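Local coordinates for angiopoietin-related protein 3 (PDB 6EUA) that raises plasma triglycerides by inhibiting lipoprotein lipase, and has a fibrinogen-like C-terminal domain that is sufficient for endothelial cell adhesion, at residues A[85-90]-A[216-221]; A[100-105]-A[178-183]; A[110-115]-A[199-204]. One frame throughout, in Å; residues are numbered along the deposited sequence. Where two conformers were deposited one is given.

Interaction 1: A[85-90]-A[216-221]; sequences EKIYSI and MLIHPT
A single methyl, CD1 of I218, meets two isoleucines of helix 84-91 and makes a compact example of how a helix is laid on a β-sheet. I218 CD1 lies 4.1 Å from CG2 of I90 and 4.3 Å from CG2 of I87, so each helical residue offers its short branch, one helical turn apart, and the strand residue answers with the end of its long one. The torsions explain this division of labour. On I218, CG1 sits between the backbone N and the carbonyl carbon (chi1 71°), and the extended second torsion (-179°) carries CD1 out from the sheet to the helix. On I90, CG2 is the branch opposite the backbone N, and it is the one that approaches the strand, the two side chains slanting across each other. Y96 and P31 also pack on I90.

On the far face of the strand H219 turns away from the helix. Its ND1 donates to O of the following residue, P220, over 2.6 Å; the acceptor lies in the imidazole plane, whereas the donor stands 42° above the carbonyl plane. This grip helps to set the ring's rotation, and W49 packs against it edge-to-face. K86, on the same helix, gives its ammonium to Y71 O and to G20 O of the second subunit.

With three buried aliphatic chains and about 107 Å² shared between the segments, the contact is purely apolar: shape and the exclusion of water join helix to strand here, while the polar bonds lie around it.

Interaction 2: A[100-105]-A[178-183]; sequences IELEDW and NNLNGK
The type I β-turn from N179 to G182, part of the long loop between strands 169-171 and 199-202, carries L180 at its second position and sets it against I100 and L102 of strand 96-104. Both leucine methyls of L180 are used. CD1 meets I100 CG2 at 3.7 Å and lies 3.9 Å from L102 CD2, while CD2 reaches that same L102 CD2 at 3.8 Å, so the L102 methyl is shared between the two prongs of the L180 fork. The two leucines meet nearly at right angles; I100 comes in on a slant, offering the branch that lies opposite its backbone N. For L180 it is the first torsion, -56°, with CG opposite the carbonyl carbon, that carries the fork out from the turn towards the strand.

In the fibrinogen C-terminal fold the central antiparallel sheet is covered by long, largely irregular loops, and this turn is one of the points where such a loop is pressed onto the sheet. W201 completes the apolar cluster, touching all three residues.

The turn itself is polar and buried, and its backbone is well provided for. G182 N closes it on N179 O at 2.9 Å. N179 OD1 takes a weak bond from N181 N, bent to 122°, while N179 ND2 gives to E163 O, so the amide is tied to the backbone at both ends. N179 is also the centre of an inverse γ-turn. R55 reaches in with NH1 to the carbonyls of L180 and G182, and the N181 amide spans Q53 NE2 and G168 O, fastening the turn to strand 47-55 and to the residue that precedes strand 169-171.

Interaction 3: A[110-115]-A[199-204]; sequences HYIEYS and LSWKSQ
Two side chains of strand 109-118, Y114 and I112, reach the six-membered end of the W201 indole, each by a different kind of contact. The polar-to-aromatic one is the closer. The phenol oxygen of Y114 stands at the rim of the ring, in its plane, with OH 3.5 Å from W201 CH2 and 3.6 Å from W201 CZ2, so it faces the bond between these carbons. The geometry is consistent with the partly negative oxygen meeting the partly positive ring hydrogens, a weak attraction at most. The two aromatic chains approach from opposite directions, and on W201 a first torsion of 179°, with CG opposite the backbone N, stretches the indole out from its strand.

The apolar contact is looser. I112 CG2 comes to 4.4 Å from W201 CZ2, obliquely to the ring. I100, on the neighbouring strand, packs on both I112 and Y114 and so joins them from the sheet side.

Hydrogen bonds hold both aromatic groups from outside the pair. Y114 OH donates to N138 OD1, and W201 NE1 to P137 O; each buried polar atom therefore has a partner, and both partners come from the same short run of loop. With the indole N-H anchored to that loop, the ring's rotation is restrained and its benzo edge stays turned towards the tyrosine.

W201 belongs to the short hairpin of strands 199-202 and 208-211, with Y209 of the second strand against it. An aromatic from a short β-hairpin thus packs on the central antiparallel sheet of a fibrinogen C-terminal domain, its N-H held by a neighbouring loop.

How the interactions relate
From the N terminus the chain passes through helix 84-91 (85-90), then the antiparallel neighbours 96-104 and 109-118, which open interactions 2 and 3 in turn. The loop at 178-183 closes interaction 2, segment 199-204, on hairpin strand 199-202, closes interaction 3, and strand 213-220 finally closes interaction 1. Interactions 2 and 3 cross, and interaction 1 encloses both. Because strand 213-220 lies between 47-55 and 96-104, the chain's end is built into the middle of the sheet. Interactions 2 and 3, their centres about 8 Å apart, fasten loop and hairpin on one side of the chain's centre; interaction 1 holds the helix on the other, 18 to 19 Å away centre to centre.

Interaction 1: A[85-90]-A[216-221]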
loop_
_atom_site.group_PDB
_atom_site.type_symbol
_atom_site.label_atom_id
_atom_site.label_comp_id
_atom_site.label_asym_id
_atom_site.label_seq_id
_atom_site.Cartn_x
_atom_site.Cartn_y
_atom_site.Cartn_z
ATOM N N GLU A 85 9.045 -10.228 18.879
ATOM C CA GLU A 85 9.543 -9.163 19.735
ATOM C C GLU A 85 8.688 -7.907 19.597
ATOM O O GLU A 85 8.380 -7.243 20.595
ATOM C CB GLU A 85 11.011 -8.877 19.418
ATOM C CG GLU A 85 11.935 -9.064 20.622
ATOM C CD GLU A 85 11.217 -8.887 21.965
ATOM O OE1 GLU A 85 10.734 -7.758 22.249
ATOM O OE2 GLU A 85 11.142 -9.878 22.733
ATOM N N LYS A 86 8.263 -7.588 18.383
ATOM C CA LYS A 86 7.410 -6.420 18.209
ATOM C C LYS A 86 6.018 -6.651 18.794
ATOM O O LYS A 86 5.455 -5.750 19.432
ATOM C CB LYS A 86 7.345 -6.053 16.731
ATOM C CG LYS A 86 8.625 -5.376 16.237
ATOM C CD LYS A 86 8.502 -4.993 14.772
ATOM C CE LYS A 86 9.792 -4.393 14.239
ATOM N NZ LYS A 86 10.928 -5.289 14.469
ATOM N N ILE A 87 5.461 -7.859 18.629
ATOM C CA ILE A 87 4.145 -8.144 19.209
ATOM C C ILE A 87 4.205 -8.031 20.724
ATOM O O ILE A 87 3.308 -7.455 21.354
ATOM C CB ILE A 87 3.629 -9.531 18.779
ATOM C CG1 ILE A 87 3.370 -9.561 17.285
ATOM C CG2 ILE A 87 2.342 -9.885 19.528
ATOM C CD1 ILE A 87 3.652 -10.916 16.673
ATOM N N TYR A 88 5.262 -8.586 21.334
ATOM C CA TYR A 88 5.379 -8.520 22.785
ATOM C C TYR A 88 5.569 -7.083 23.246
ATOM O O TYR A 88 5.049 -6.705 24.303
ATOM C CB TYR A 88 6.521 -9.416 23.299
ATOM C CG TYR A 88 6.613 -9.405 24.811
ATOM C CD1 TYR A 88 5.721 -10.140 25.580
ATOM C CD2 TYR A 88 7.559 -8.625 25.472
ATOM C CE1 TYR A 88 5.766 -10.111 26.964
ATOM C CE2 TYR A 88 7.617 -8.591 26.867
ATOM C CZ TYR A 88 6.714 -9.341 27.605
ATOM O OH TYR A 88 6.746 -9.329 28.984
ATOM N N SER A 89 6.283 -6.265 22.456
ATOM C CA SER A 89 6.425 -4.849 22.789
ATOM C C SER A 89 5.064 -4.172 22.898
ATOM O O SER A 89 4.858 -3.288 23.739
ATOM C CB SER A 89 7.273 -4.144 21.732
ATOM O OG SER A 89 8.639 -4.379 21.961
ATOM N N ILE A 90 4.129 -4.561 22.044
ATOM C CA ILE A 90 2.783 -4.015 22.138
ATOM C C ILE A 90 2.071 -4.567 23.371
ATOM O O ILE A 90 1.553 -3.810 24.200
ATOM C CB ILE A 90 2.007 -4.310 20.842
ATOM C CG1 ILE A 90 2.707 -3.615 19.663
ATOM C CG2 ILE A 90 0.541 -3.909 20.986
ATOM C CD1 ILE A 90 2.251 -4.090 18.284
ATOM N N MET A 216 -4.450 -12.134 11.461
ATOM C CA MET A 216 -4.419 -12.154 12.918
ATOM C C MET A 216 -4.310 -10.719 13.407
ATOM O O MET A 216 -3.421 -9.979 12.969
ATOM C CB MET A 216 -3.260 -13.015 13.430
ATOM C CG MET A 216 -3.242 -14.413 12.787
ATOM S SD MET A 216 -1.970 -15.502 13.462
ATOM C CE MET A 216 -2.539 -15.606 15.153
ATOM N N LEU A 217 -5.219 -10.325 14.306
ATOM C CA LEU A 217 -5.366 -8.936 14.730
ATOM C C LEU A 217 -5.476 -8.842 16.247
ATOM O O LEU A 217 -6.185 -9.636 16.865
ATOM C CB LEU A 217 -6.613 -8.301 14.097
ATOM C CG LEU A 217 -6.572 -8.232 12.567
ATOM C CD1 LEU A 217 -7.726 -9.016 11.963
ATOM C CD2 LEU A 217 -6.562 -6.782 12.100
ATOM N N ILE A 218 -4.833 -7.832 16.845
ATOM C CA ILE A 218 -4.892 -7.652 18.295
ATOM C C ILE A 218 -5.289 -6.225 18.649
ATOM O O ILE A 218 -5.077 -5.285 17.875
ATOM C CB ILE A 218 -3.556 -8.009 18.991
ATOM C CG1 ILE A 218 -2.475 -6.963 18.679
ATOM C CG2 ILE A 218 -3.106 -9.412 18.598
ATOM C CD1 ILE A 218 -1.121 -7.294 19.326
ATOM N N HIS A 219 -5.870 -6.069 19.841
ATOM C CA HIS A 219 -6.095 -4.749 20.422
ATOM C C HIS A 219 -6.211 -4.894 21.935
ATOM O O HIS A 219 -6.568 -5.973 22.422
ATOM C CB HIS A 219 -7.338 -4.067 19.816
ATOM C CG HIS A 219 -8.657 -4.600 20.292
ATOM N ND1 HIS A 219 -9.112 -4.448 21.585
ATOM C CD2 HIS A 219 -9.652 -5.229 19.620
ATOM C CE1 HIS A 219 -10.314 -4.987 21.696
ATOM N NE2 HIS A 219 -10.662 -5.473 20.519
ATOM N N PRO A 220 -5.863 -3.859 22.700
ATOM C CA PRO A 220 -5.958 -3.960 24.162
ATOM C C PRO A 220 -7.380 -4.188 24.639
ATOM O O PRO A 220 -8.353 -3.798 23.988
ATOM C CB PRO A 220 -5.430 -2.604 24.652
ATOM C CG PRO A 220 -5.534 -1.699 23.483
ATOM C CD PRO A 220 -5.298 -2.568 22.277
ATOM N N THR A 221 -7.484 -4.829 25.808
ATOM C CA THR A 221 -8.785 -5.011 26.446
ATOM C C THR A 221 -9.358 -3.684 26.920
ATOM O O THR A 221 -10.551 -3.411 26.732
ATOM C CB THR A 221 -8.662 -5.988 27.609
ATOM O OG1 THR A 221 -8.602 -7.320 27.093
ATOM C CG2 THR A 221 -9.855 -5.867 28.527
#

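Interaction 2: A[100-105]-A[178-183]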
loop_
_atom_site.group_PDB
_atom_site.type_symbol
_atom_site.label_atom_id
_atom_site.label_comp_id
_atom_site.label_asym_id
_atom_site.label_seq_id
_atom_site.Cartn_x
_atom_site.Cartn_y
_atom_site.Cartn_z
ATOM N N ILE A 100 -8.985 -13.689 14.884
ATOM C CA ILE A 100 -8.510 -14.468 13.748
ATOM C C ILE A 100 -9.592 -14.414 12.684
ATOM O O ILE A 100 -10.755 -14.728 12.955
ATOM C CB ILE A 100 -8.172 -15.910 14.149
ATOM C CG1 ILE A 100 -6.902 -15.920 15.013
ATOM C CG2 ILE A 100 -8.019 -16.801 12.912
ATOM C CD1 ILE A 100 -6.559 -17.276 15.595
ATOM N N GLU A 101 -9.218 -13.981 11.488
ATOM C CA GLU A 101 -10.132 -13.883 10.360
ATOM C C GLU A 101 -9.646 -14.849 9.299
ATOM O O GLU A 101 -8.490 -14.779 8.866
ATOM C CB GLU A 101 -10.191 -12.462 9.806
ATOM C CG GLU A 101 -10.992 -11.505 10.654
ATOM C CD GLU A 101 -11.321 -10.216 9.923
ATOM O OE1 GLU A 101 -10.744 -9.980 8.834
ATOM O OE2 GLU A 101 -12.153 -9.440 10.442
ATOM N N LEU A 102 -10.511 -15.773 8.916
ATOM C CA LEU A 102 -10.208 -16.730 7.876
ATOM C C LEU A 102 -11.179 -16.507 6.730
ATOM O O LEU A 102 -12.351 -16.183 6.944
ATOM C CB LEU A 102 -10.307 -18.170 8.400
ATOM C CG LEU A 102 -9.656 -18.490 9.750
ATOM C CD1 LEU A 102 -10.171 -19.842 10.257
ATOM C CD2 LEU A 102 -8.144 -18.507 9.633
ATOM N N GLU A 103 -10.687 -16.673 5.514
ATOM C CA GLU A 103 -11.531 -16.662 4.332
ATOM C C GLU A 103 -11.242 -17.950 3.583
ATOM O O GLU A 103 -10.075 -18.290 3.366
ATOM C CB GLU A 103 -11.255 -15.419 3.477
ATOM C CG GLU A 103 -11.544 -15.580 2.004
ATOM C CD GLU A 103 -11.292 -14.301 1.215
ATOM O OE1 GLU A 103 -12.174 -13.414 1.214
ATOM O OE2 GLU A 103 -10.207 -14.183 0.605
ATOM N N ASP A 104 -12.291 -18.692 3.239
ATOM C CA ASP A 104 -12.101 -19.966 2.565
ATOM C C ASP A 104 -12.017 -19.726 1.058
ATOM O O ASP A 104 -12.018 -18.584 0.590
ATOM C CB ASP A 104 -13.211 -20.938 2.953
ATOM C CG ASP A 104 -14.596 -20.397 2.657
ATOM O OD1 ASP A 104 -14.897 -20.146 1.469
ATOM O OD2 ASP A 104 -15.388 -20.244 3.612
ATOM N N TRP A 105 -11.925 -20.804 0.275
ATOM C CA TRP A 105 -11.864 -20.661 -1.176
ATOM C C TRP A 105 -13.205 -20.262 -1.777
ATOM O O TRP A 105 -13.226 -19.622 -2.832
ATOM C CB TRP A 105 -11.329 -21.954 -1.809
ATOM C CG TRP A 105 -9.912 -22.175 -1.382
ATOM C CD1 TRP A 105 -9.492 -22.807 -0.245
ATOM C CD2 TRP A 105 -8.725 -21.710 -2.044
ATOM N NE1 TRP A 105 -8.120 -22.780 -0.166
ATOM C CE2 TRP A 105 -7.623 -22.114 -1.254
ATOM C CE3 TRP A 105 -8.485 -21.000 -3.226
ATOM C CZ2 TRP A 105 -6.303 -21.832 -1.610
ATOM C CZ3 TRP A 105 -7.171 -20.720 -3.578
ATOM C CH2 TRP A 105 -6.097 -21.137 -2.771
ATOM N N ASN A 178 -4.126 -26.385 13.123
ATOM C CA ASN A 178 -4.446 -25.003 13.465
ATOM C C ASN A 178 -3.334 -24.029 13.062
ATOM O O ASN A 178 -3.295 -22.904 13.582
ATOM C CB ASN A 178 -4.695 -24.886 14.973
ATOM C CG ASN A 178 -3.391 -24.969 15.789
ATOM O OD1 ASN A 178 -2.399 -25.539 15.347
ATOM N ND2 ASN A 178 -3.400 -24.390 16.979
ATOM N N ASN A 179 -2.411 -24.431 12.192
ATOM C CA ASN A 179 -1.192 -23.669 11.935
ATOM C C ASN A 179 -1.429 -22.684 10.804
ATOM O O ASN A 179 -1.165 -22.971 9.637
ATOM C CB ASN A 179 -0.031 -24.605 11.630
ATOM C CG ASN A 179 1.303 -23.870 11.491
ATOM O OD1 ASN A 179 1.364 -22.632 11.496
ATOM N ND2 ASN A 179 2.389 -24.645 11.367
ATOM N N LEU A 180 -1.874 -21.482 11.167
ATOM C CA LEU A 180 -2.069 -20.427 10.181
ATOM C C LEU A 180 -0.762 -19.944 9.567
ATOM O O LEU A 180 -0.797 -19.271 8.527
ATOM C CB LEU A 180 -2.809 -19.254 10.813
ATOM C CG LEU A 180 -4.156 -19.599 11.450
ATOM C CD1 LEU A 180 -4.896 -18.326 11.785
ATOM C CD2 LEU A 180 -5.001 -20.507 10.541
ATOM N N ASN A 181 0.382 -20.259 10.185
ATOM C CA ASN A 181 1.690 -19.977 9.604
ATOM C C ASN A 181 2.276 -21.214 8.918
ATOM O O ASN A 181 3.493 -21.280 8.683
ATOM C CB ASN A 181 2.643 -19.437 10.678
ATOM C CG ASN A 181 2.280 -18.016 11.135
ATOM O OD1 ASN A 181 1.472 -17.332 10.508
ATOM N ND2 ASN A 181 2.871 -17.586 12.244
ATOM N N GLY A 182 1.423 -22.186 8.591
ATOM C CA GLY A 182 1.852 -23.442 8.019
ATOM C C GLY A 182 2.137 -23.344 6.531
ATOM O O GLY A 182 2.127 -22.271 5.926
ATOM N N LYS A 183 2.417 -24.503 5.937
ATOM C CA LYS A 183 2.766 -24.553 4.523
ATOM C C LYS A 183 1.537 -24.246 3.678
ATOM O O LYS A 183 0.492 -24.888 3.832
ATOM C CB LYS A 183 3.339 -25.918 4.162
ATOM C CG LYS A 183 3.524 -26.130 2.662
ATOM C CD LYS A 183 4.972 -25.949 2.233
ATOM C CE LYS A 183 5.126 -26.118 0.721
ATOM N NZ LYS A 183 4.654 -24.922 -0.047
#

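Interaction 3: A[110-115]-A[199-204]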
loop_
_atom_site.group_PDB
_atom_site.type_symbol
_atom_site.label_atom_id
_atom_site.label_comp_id
_atom_site.label_asym_id
_atom_site.label_seq_id
_atom_site.Cartn_x
_atom_site.Cartn_y
_atom_site.Cartn_z
ATOM N N HIS A 110 -14.912 -16.239 8.084
ATOM C CA HIS A 110 -15.056 -16.714 9.454
ATOM C C HIS A 110 -14.155 -15.891 10.366
ATOM O O HIS A 110 -13.061 -15.489 9.967
ATOM C CB HIS A 110 -14.680 -18.197 9.566
ATOM C CG HIS A 110 -15.448 -19.085 8.639
ATOM N ND1 HIS A 110 -14.953 -19.496 7.419
ATOM C CD2 HIS A 110 -16.676 -19.644 8.753
ATOM C CE1 HIS A 110 -15.843 -20.272 6.824
ATOM N NE2 HIS A 110 -16.897 -20.377 7.613
ATOM N N TYR A 111 -14.607 -15.646 11.593
ATOM C CA TYR A 111 -13.787 -14.967 12.587
ATOM C C TYR A 111 -13.935 -15.657 13.932
ATOM O O TYR A 111 -14.937 -16.326 14.209
ATOM C CB TYR A 111 -14.158 -13.482 12.733
ATOM C CG TYR A 111 -15.401 -13.264 13.570
ATOM C CD1 TYR A 111 -15.313 -12.908 14.914
ATOM C CD2 TYR A 111 -16.667 -13.438 13.021
ATOM C CE1 TYR A 111 -16.453 -12.723 15.681
ATOM C CE2 TYR A 111 -17.810 -13.258 13.783
ATOM C CZ TYR A 111 -17.696 -12.900 15.110
ATOM O OH TYR A 111 -18.825 -12.715 15.874
ATOM N N ILE A 112 -12.924 -15.471 14.776
ATOM C CA ILE A 112 -13.004 -15.896 16.166
ATOM C C ILE A 112 -12.123 -14.975 16.992
ATOM O O ILE A 112 -11.051 -14.548 16.552
ATOM C CB ILE A 112 -12.626 -17.389 16.324
ATOM C CG1 ILE A 112 -12.631 -17.806 17.797
ATOM C CG2 ILE A 112 -11.322 -17.715 15.625
ATOM C CD1 ILE A 112 -12.510 -19.327 17.995
ATOM N N GLU A 113 -12.607 -14.633 18.181
ATOM C CA GLU A 113 -11.882 -13.760 19.087
ATOM C C GLU A 113 -11.536 -14.520 20.357
ATOM O O GLU A 113 -12.298 -15.382 20.811
ATOM C CB GLU A 113 -12.688 -12.499 19.404
ATOM C CG GLU A 113 -12.898 -11.620 18.188
ATOM C CD GLU A 113 -13.347 -10.212 18.533
ATOM O OE1 GLU A 113 -13.386 -9.877 19.737
ATOM O OE2 GLU A 113 -13.672 -9.448 17.597
ATOM N N TYR A 114 -10.363 -14.208 20.903
ATOM C CA TYR A 114 -9.868 -14.773 22.145
ATOM C C TYR A 114 -9.337 -13.660 23.027
ATOM O O TYR A 114 -8.855 -12.633 22.537
ATOM C CB TYR A 114 -8.710 -15.755 21.954
ATOM C CG TYR A 114 -8.842 -16.791 20.874
ATOM C CD1 TYR A 114 -8.722 -16.452 19.525
ATOM C CD2 TYR A 114 -9.055 -18.129 21.205
ATOM C CE1 TYR A 114 -8.829 -17.418 18.539
ATOM C CE2 TYR A 114 -9.168 -19.095 20.232
ATOM C CZ TYR A 114 -9.053 -18.742 18.900
ATOM O OH TYR A 114 -9.150 -19.732 17.941
ATOM N N SER A 115 -9.387 -13.909 24.332
ATOM C CA SER A 115 -8.656 -13.133 25.320
ATOM C C SER A 115 -7.341 -13.850 25.602
ATOM O O SER A 115 -7.342 -15.061 25.869
ATOM C CB SER A 115 -9.488 -12.980 26.598
ATOM O OG SER A 115 -8.696 -12.562 27.696
ATOM N N LEU A 199 -4.495 -23.318 3.483
ATOM C CA LEU A 199 -4.203 -23.720 4.850
ATOM C C LEU A 199 -5.389 -24.467 5.445
ATOM O O LEU A 199 -6.468 -24.544 4.855
ATOM C CB LEU A 199 -3.843 -22.496 5.697
ATOM C CG LEU A 199 -2.628 -21.744 5.140
ATOM C CD1 LEU A 199 -2.694 -20.294 5.533
ATOM C CD2 LEU A 199 -1.304 -22.402 5.619
ATOM N N SER A 200 -5.179 -25.016 6.639
ATOM C CA SER A 200 -6.179 -25.868 7.271
ATOM C C SER A 200 -6.524 -25.363 8.665
ATOM O O SER A 200 -5.649 -24.922 9.414
ATOM C CB SER A 200 -5.696 -27.315 7.358
ATOM O OG SER A 200 -5.233 -27.778 6.104
ATOM N N TRP A 201 -7.806 -25.459 9.015
ATOM C CA TRP A 201 -8.306 -25.057 10.335
ATOM C C TRP A 201 -9.316 -26.116 10.786
ATOM O O TRP A 201 -10.494 -26.072 10.415
ATOM C CB TRP A 201 -8.922 -23.668 10.286
ATOM C CG TRP A 201 -9.471 -23.192 11.588
ATOM C CD1 TRP A 201 -10.755 -23.338 12.041
ATOM C CD2 TRP A 201 -8.768 -22.455 12.595
ATOM N NE1 TRP A 201 -10.890 -22.745 13.272
ATOM C CE2 TRP A 201 -9.688 -22.185 13.632
ATOM C CE3 TRP A 201 -7.444 -22.004 12.725
ATOM C CZ2 TRP A 201 -9.327 -21.503 14.794
ATOM C CZ3 TRP A 201 -7.089 -21.311 13.873
ATOM C CH2 TRP A 201 -8.028 -21.073 14.895
ATOM N N LYS A 202 -8.842 -27.067 11.589
ATOM C CA LYS A 202 -9.642 -28.206 12.022
ATOM C C LYS A 202 -10.116 -27.947 13.443
ATOM O O LYS A 202 -9.319 -27.965 14.387
ATOM C CB LYS A 202 -8.844 -29.503 11.934
ATOM C CG LYS A 202 -9.690 -30.763 12.055
ATOM C CD LYS A 202 -9.644 -31.331 13.467
ATOM C CE LYS A 202 -8.217 -31.638 13.895
ATOM N NZ LYS A 202 -7.480 -32.395 12.847
ATOM N N SER A 203 -11.412 -27.720 13.595
ATOM C CA SER A 203 -11.947 -27.418 14.906
ATOM C C SER A 203 -12.035 -28.677 15.764
ATOM O O SER A 203 -11.769 -29.797 15.319
ATOM C CB SER A 203 -13.316 -26.766 14.781
ATOM O OG SER A 203 -14.137 -27.517 13.910
ATOM N N GLN A 204 -12.432 -28.465 17.017
ATOM C CA GLN A 204 -12.456 -29.538 18.005
ATOM C C GLN A 204 -13.415 -30.656 17.604
ATOM O O GLN A 204 -13.130 -31.838 17.832
ATOM C CB GLN A 204 -12.833 -28.947 19.364
ATOM C CG GLN A 204 -13.712 -27.694 19.240
ATOM C CD GLN A 204 -13.821 -26.901 20.529
ATOM O OE1 GLN A 204 -12.953 -26.982 21.398
ATOM N NE2 GLN A 204 -14.893 -26.127 20.657
#